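Local structure of integral membrane indolylacetylinositol arabinosyltransferase EmbC (Mycolicibacterium smegmatis, 7BVE) at residues 328-340 with 375-387. The protein probably transfers arabinose units in the polymerization of cell-wall arabinan, as an integral membrane glycosyltransferase of the emb family. Residues are numbered along the deposited sequence; the frame is centred on the assembly and turned at random.
Sequences VWMRFPTLLMGLA and WLPLNNGLRPEPI. With PO4 (phosphate ion), chain F.
R331, the N-cap of helix 332-349, and G381, in the loop between helices 361-378 and 385-405, have CA atoms 6.1 Å apart; a second close approach, M337 to P386 (CA atoms 6.6 Å apart), brings the start of helix 385-405 against helix 332-349. T334 faces this loop: its OG1 donates to G381 O at 2.9 Å, nearly in line with the carbonyl (C=O...donor angle 165°). With OG1 set beside the backbone N, CG2 is left to meet N379 O and P386 CG. Further along, G338 CA sits over one face of the W375 six-membered ring, 3.8 Å from its centroid and 26° off the normal, a CH-pi contact; N379 CB covers the opposite face. The contact joins helices 332-349, 361-378 and 385-405 of the GT-C-type membrane region, beside the ethambutol pocket. R383 on the same loop lines that pocket, pairs with D279 and donates from NH2 to phosphate O1 at 3.2 Å. R331 NH1 makes a weak, bent bond to N380 OD1 (N-H...O 120°), OD1 lying at the guanidinium edge, in its plane, with the amide plane turned steeply away; NH2 donates to H271 O, the stronger partner. The extended M337 chain carries CE to 3.7 Å from I387 CG1, its SD lying near P386 CB.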
loop_
_atom_site.group_PDB
_atom_site.type_symbol
_atom_site.label_atom_id
_atom_site.label_comp_id
_atom_site.label_asym_id
_atom_site.label_seq_id
_atom_site.Cartn_x
_atom_site.Cartn_y
_atom_site.Cartn_z
ATOM N N VAL A 328 9.240 -24.808 -24.817
ATOM C CA VAL A 328 9.030 -24.269 -26.159
ATOM C C VAL A 328 7.903 -25.007 -26.863
ATOM O O VAL A 328 7.353 -24.524 -27.855
ATOM C CB VAL A 328 10.329 -24.308 -26.980
ATOM C CG1 VAL A 328 11.249 -23.216 -26.542
ATOM C CG2 VAL A 328 11.015 -25.636 -26.821
ATOM N N TRP A 329 7.549 -26.192 -26.374
ATOM C CA TRP A 329 6.404 -26.886 -26.947
ATOM C C TRP A 329 5.113 -26.491 -26.254
ATOM O O TRP A 329 4.074 -26.363 -26.904
ATOM C CB TRP A 329 6.596 -28.392 -26.877
ATOM C CG TRP A 329 5.423 -29.137 -27.412
ATOM C CD1 TRP A 329 4.494 -29.817 -26.695
ATOM C CD2 TRP A 329 5.027 -29.244 -28.779
ATOM N NE1 TRP A 329 3.557 -30.363 -27.526
ATOM C CE2 TRP A 329 3.862 -30.021 -28.815
ATOM C CE3 TRP A 329 5.551 -28.762 -29.979
ATOM C CZ2 TRP A 329 3.216 -30.331 -29.999
ATOM C CZ3 TRP A 329 4.906 -29.065 -31.146
ATOM C CH2 TRP A 329 3.750 -29.841 -31.152
ATOM N N MET A 330 5.152 -26.298 -24.940
ATOM C CA MET A 330 3.921 -26.023 -24.218
ATOM C C MET A 330 3.399 -24.616 -24.453
ATOM O O MET A 330 2.191 -24.400 -24.350
ATOM C CB MET A 330 4.113 -26.264 -22.727
ATOM C CG MET A 330 4.294 -27.717 -22.352
ATOM S SD MET A 330 2.979 -28.773 -22.972
ATOM C CE MET A 330 1.575 -28.163 -22.070
ATOM N N ARG A 331 4.260 -23.665 -24.786
ATOM C CA ARG A 331 3.848 -22.288 -25.001
ATOM C C ARG A 331 3.679 -21.945 -26.469
ATOM O O ARG A 331 3.564 -20.769 -26.802
ATOM C CB ARG A 331 4.862 -21.340 -24.378
ATOM C CG ARG A 331 5.012 -21.470 -22.893
ATOM C CD ARG A 331 6.061 -20.516 -22.395
ATOM N NE ARG A 331 7.375 -20.849 -22.932
ATOM C CZ ARG A 331 8.071 -20.057 -23.733
ATOM N NH1 ARG A 331 7.583 -18.885 -24.075
ATOM N NH2 ARG A 331 9.251 -20.430 -24.186
ATOM N N PHE A 332 3.676 -22.935 -27.350
ATOM C CA PHE A 332 3.491 -22.709 -28.783
ATOM C C PHE A 332 2.078 -22.297 -29.207
ATOM O O PHE A 332 1.966 -21.486 -30.145
ATOM C CB PHE A 332 3.980 -23.967 -29.514
ATOM C CG PHE A 332 3.919 -23.869 -31.000
ATOM C CD1 PHE A 332 4.709 -22.963 -31.674
ATOM C CD2 PHE A 332 3.125 -24.728 -31.729
ATOM C CE1 PHE A 332 4.669 -22.882 -33.047
ATOM C CE2 PHE A 332 3.088 -24.652 -33.101
ATOM C CZ PHE A 332 3.862 -23.730 -33.758
ATOM N N PRO A 333 0.974 -22.797 -28.611
ATOM C CA PRO A 333 -0.331 -22.189 -28.924
ATOM C C PRO A 333 -0.455 -20.726 -28.551
ATOM O O PRO A 333 -1.192 -19.997 -29.220
ATOM C CB PRO A 333 -1.308 -23.047 -28.118
ATOM C CG PRO A 333 -0.682 -24.318 -28.037
ATOM C CD PRO A 333 0.755 -24.070 -27.892
ATOM N N THR A 334 0.261 -20.266 -27.530
ATOM C CA THR A 334 0.263 -18.849 -27.185
ATOM C C THR A 334 0.965 -18.019 -28.259
ATOM O O THR A 334 0.548 -16.893 -28.564
ATOM C CB THR A 334 0.930 -18.680 -25.826
ATOM O OG1 THR A 334 0.257 -19.508 -24.875
ATOM C CG2 THR A 334 0.840 -17.270 -25.354
ATOM N N LEU A 335 2.008 -18.576 -28.873
ATOM C CA LEU A 335 2.655 -17.921 -30.002
ATOM C C LEU A 335 1.719 -17.832 -31.200
ATOM O O LEU A 335 1.665 -16.798 -31.885
ATOM C CB LEU A 335 3.927 -18.677 -30.371
ATOM C CG LEU A 335 4.762 -18.107 -31.509
ATOM C CD1 LEU A 335 5.294 -16.763 -31.123
ATOM C CD2 LEU A 335 5.881 -19.036 -31.888
ATOM N N LEU A 336 0.959 -18.900 -31.460
ATOM C CA LEU A 336 0.006 -18.857 -32.567
ATOM C C LEU A 336 -1.136 -17.883 -32.295
ATOM O O LEU A 336 -1.642 -17.241 -33.220
ATOM C CB LEU A 336 -0.541 -20.249 -32.850
ATOM C CG LEU A 336 0.472 -21.269 -33.347
ATOM C CD1 LEU A 336 -0.201 -22.601 -33.545
ATOM C CD2 LEU A 336 1.112 -20.799 -34.619
ATOM N N MET A 337 -1.540 -17.742 -31.033
ATOM C CA MET A 337 -2.567 -16.763 -30.692
ATOM C C MET A 337 -2.061 -15.340 -30.851
ATOM O O MET A 337 -2.817 -14.465 -31.272
ATOM C CB MET A 337 -3.071 -16.985 -29.273
ATOM C CG MET A 337 -3.914 -18.213 -29.129
ATOM S SD MET A 337 -4.435 -18.515 -27.446
ATOM C CE MET A 337 -5.190 -20.114 -27.660
ATOM N N GLY A 338 -0.787 -15.090 -30.544
ATOM C CA GLY A 338 -0.227 -13.766 -30.781
ATOM C C GLY A 338 -0.139 -13.405 -32.249
ATOM O O GLY A 338 -0.459 -12.274 -32.642
ATOM N N LEU A 339 0.275 -14.365 -33.081
ATOM C CA LEU A 339 0.306 -14.133 -34.523
ATOM C C LEU A 339 -1.091 -13.889 -35.082
ATOM O O LEU A 339 -1.296 -12.940 -35.847
ATOM C CB LEU A 339 0.971 -15.313 -35.231
ATOM C CG LEU A 339 2.462 -15.577 -35.003
ATOM C CD1 LEU A 339 2.910 -16.853 -35.672
ATOM C CD2 LEU A 339 3.259 -14.431 -35.536
ATOM N N ALA A 340 -2.069 -14.715 -34.691
ATOM C CA ALA A 340 -3.436 -14.539 -35.173
ATOM C C ALA A 340 -4.037 -13.232 -34.684
ATOM O O ALA A 340 -4.795 -12.588 -35.412
ATOM C CB ALA A 340 -4.304 -15.712 -34.738
ATOM N N TRP A 375 1.775 -7.338 -25.245
ATOM C CA TRP A 375 1.923 -8.780 -25.383
ATOM C C TRP A 375 3.164 -9.301 -24.682
ATOM O O TRP A 375 3.113 -10.365 -24.064
ATOM C CB TRP A 375 1.987 -9.174 -26.854
ATOM C CG TRP A 375 1.946 -10.648 -27.022
ATOM C CD1 TRP A 375 3.001 -11.493 -27.141
ATOM C CD2 TRP A 375 0.778 -11.455 -27.100
ATOM N NE1 TRP A 375 2.566 -12.780 -27.270
ATOM C CE2 TRP A 375 1.200 -12.781 -27.251
ATOM C CE3 TRP A 375 -0.589 -11.185 -27.049
ATOM C CZ2 TRP A 375 0.314 -13.825 -27.341
ATOM C CZ3 TRP A 375 -1.463 -12.221 -27.149
ATOM C CH2 TRP A 375 -1.012 -13.524 -27.305
ATOM N N LEU A 376 4.297 -8.596 -24.796
ATOM C CA LEU A 376 5.557 -9.202 -24.370
ATOM C C LEU A 376 5.699 -9.337 -22.852
ATOM O O LEU A 376 6.027 -10.445 -22.399
ATOM C CB LEU A 376 6.742 -8.471 -25.014
ATOM C CG LEU A 376 6.843 -8.460 -26.537
ATOM C CD1 LEU A 376 8.136 -7.811 -26.940
ATOM C CD2 LEU A 376 6.726 -9.824 -27.146
ATOM N N PRO A 377 5.463 -8.320 -22.011
ATOM C CA PRO A 377 5.608 -8.564 -20.571
ATOM C C PRO A 377 4.471 -9.327 -19.914
ATOM O O PRO A 377 4.614 -9.706 -18.749
ATOM C CB PRO A 377 5.688 -7.156 -19.992
ATOM C CG PRO A 377 4.963 -6.348 -20.888
ATOM C CD PRO A 377 5.239 -6.877 -22.235
ATOM N N LEU A 378 3.354 -9.575 -20.592
ATOM C CA LEU A 378 2.149 -10.032 -19.917
ATOM C C LEU A 378 1.538 -11.312 -20.460
ATOM O O LEU A 378 0.717 -11.907 -19.758
ATOM C CB LEU A 378 1.076 -8.933 -19.950
ATOM C CG LEU A 378 1.279 -7.714 -19.058
ATOM C CD1 LEU A 378 0.338 -6.614 -19.428
ATOM C CD2 LEU A 378 1.043 -8.101 -17.631
ATOM N N ASN A 379 1.898 -11.768 -21.660
ATOM C CA ASN A 379 1.206 -12.902 -22.261
ATOM C C ASN A 379 2.162 -13.980 -22.753
ATOM O O ASN A 379 1.875 -14.637 -23.746
ATOM C CB ASN A 379 0.314 -12.458 -23.420
ATOM C CG ASN A 379 -0.851 -11.620 -22.976
ATOM O OD1 ASN A 379 -1.382 -11.818 -21.902
ATOM N ND2 ASN A 379 -1.282 -10.708 -23.820
ATOM N N ASN A 380 3.309 -14.173 -22.110
ATOM C CA ASN A 380 4.213 -15.256 -22.508
ATOM C C ASN A 380 4.095 -16.437 -21.544
ATOM O O ASN A 380 5.010 -16.762 -20.796
ATOM C CB ASN A 380 5.649 -14.755 -22.587
ATOM C CG ASN A 380 6.553 -15.711 -23.332
ATOM O OD1 ASN A 380 6.094 -16.679 -23.922
ATOM N ND2 ASN A 380 7.845 -15.468 -23.272
ATOM N N GLY A 381 2.960 -17.106 -21.584
ATOM C CA GLY A 381 2.745 -18.201 -20.671
ATOM C C GLY A 381 1.528 -19.019 -21.001
ATOM O O GLY A 381 1.023 -18.989 -22.122
ATOM N N LEU A 382 1.059 -19.752 -19.997
ATOM C CA LEU A 382 -0.051 -20.681 -20.134
ATOM C C LEU A 382 -1.347 -20.150 -19.543
ATOM O O LEU A 382 -2.334 -20.883 -19.496
ATOM C CB LEU A 382 0.310 -22.012 -19.474
ATOM C CG LEU A 382 1.503 -22.731 -20.087
ATOM C CD1 LEU A 382 1.812 -23.981 -19.317
ATOM C CD2 LEU A 382 1.205 -23.056 -21.513
ATOM N N ARG A 383 -1.371 -18.890 -19.116
ATOM C CA ARG A 383 -2.542 -18.291 -18.496
ATOM C C ARG A 383 -3.664 -18.094 -19.521
ATOM O O ARG A 383 -3.435 -18.205 -20.726
ATOM C CB ARG A 383 -2.124 -16.974 -17.839
ATOM C CG ARG A 383 -1.374 -17.213 -16.552
ATOM C CD ARG A 383 -1.152 -15.965 -15.747
ATOM N NE ARG A 383 -2.417 -15.352 -15.326
ATOM C CZ ARG A 383 -3.121 -15.755 -14.280
ATOM N NH1 ARG A 383 -2.708 -16.780 -13.549
ATOM N NH2 ARG A 383 -4.251 -15.149 -13.971
ATOM N N PRO A 384 -4.903 -17.842 -19.085
ATOM C CA PRO A 384 -5.981 -17.639 -20.057
ATOM C C PRO A 384 -6.005 -16.275 -20.726
ATOM O O PRO A 384 -6.920 -16.023 -21.509
ATOM C CB PRO A 384 -7.244 -17.841 -19.208
ATOM C CG PRO A 384 -6.854 -17.492 -17.868
ATOM C CD PRO A 384 -5.466 -17.971 -17.720
ATOM N N GLU A 385 -5.037 -15.403 -20.473
ATOM C CA GLU A 385 -5.005 -14.029 -20.968
ATOM C C GLU A 385 -4.948 -13.892 -22.500
ATOM O O GLU A 385 -5.683 -13.050 -23.037
ATOM C CB GLU A 385 -3.832 -13.294 -20.312
ATOM C CG GLU A 385 -3.807 -13.369 -18.807
ATOM C CD GLU A 385 -4.903 -12.578 -18.176
ATOM O OE1 GLU A 385 -5.254 -11.534 -18.745
ATOM O OE2 GLU A 385 -5.414 -12.993 -17.118
ATOM N N PRO A 386 -4.133 -14.664 -23.259
ATOM C CA PRO A 386 -4.257 -14.571 -24.725
ATOM C C PRO A 386 -5.568 -15.087 -25.287
ATOM O O PRO A 386 -6.035 -14.570 -26.313
ATOM C CB PRO A 386 -3.080 -15.409 -25.224
ATOM C CG PRO A 386 -2.727 -16.277 -24.142
ATOM C CD PRO A 386 -2.956 -15.496 -22.925
ATOM N N ILE A 387 -6.170 -16.090 -24.644
ATOM C CA ILE A 387 -7.466 -16.610 -25.073
ATOM C C ILE A 387 -8.532 -15.535 -24.937
ATOM O O ILE A 387 -9.341 -15.315 -25.842
ATOM C CB ILE A 387 -7.841 -17.870 -24.267
ATOM C CG1 ILE A 387 -6.889 -19.031 -24.536
ATOM C CG2 ILE A 387 -9.243 -18.321 -24.578
ATOM C CD1 ILE A 387 -5.795 -19.200 -23.513
HETATM P P PO4 F . -6.585 -16.019 -10.729
HETATM O O1 PO4 F . -6.657 -16.351 -12.198
HETATM O O2 PO4 F . -5.188 -15.575 -10.379
HETATM O O3 PO4 F . -7.566 -14.915 -10.424
HETATM O O4 PO4 F . -6.939 -17.231 -9.909
#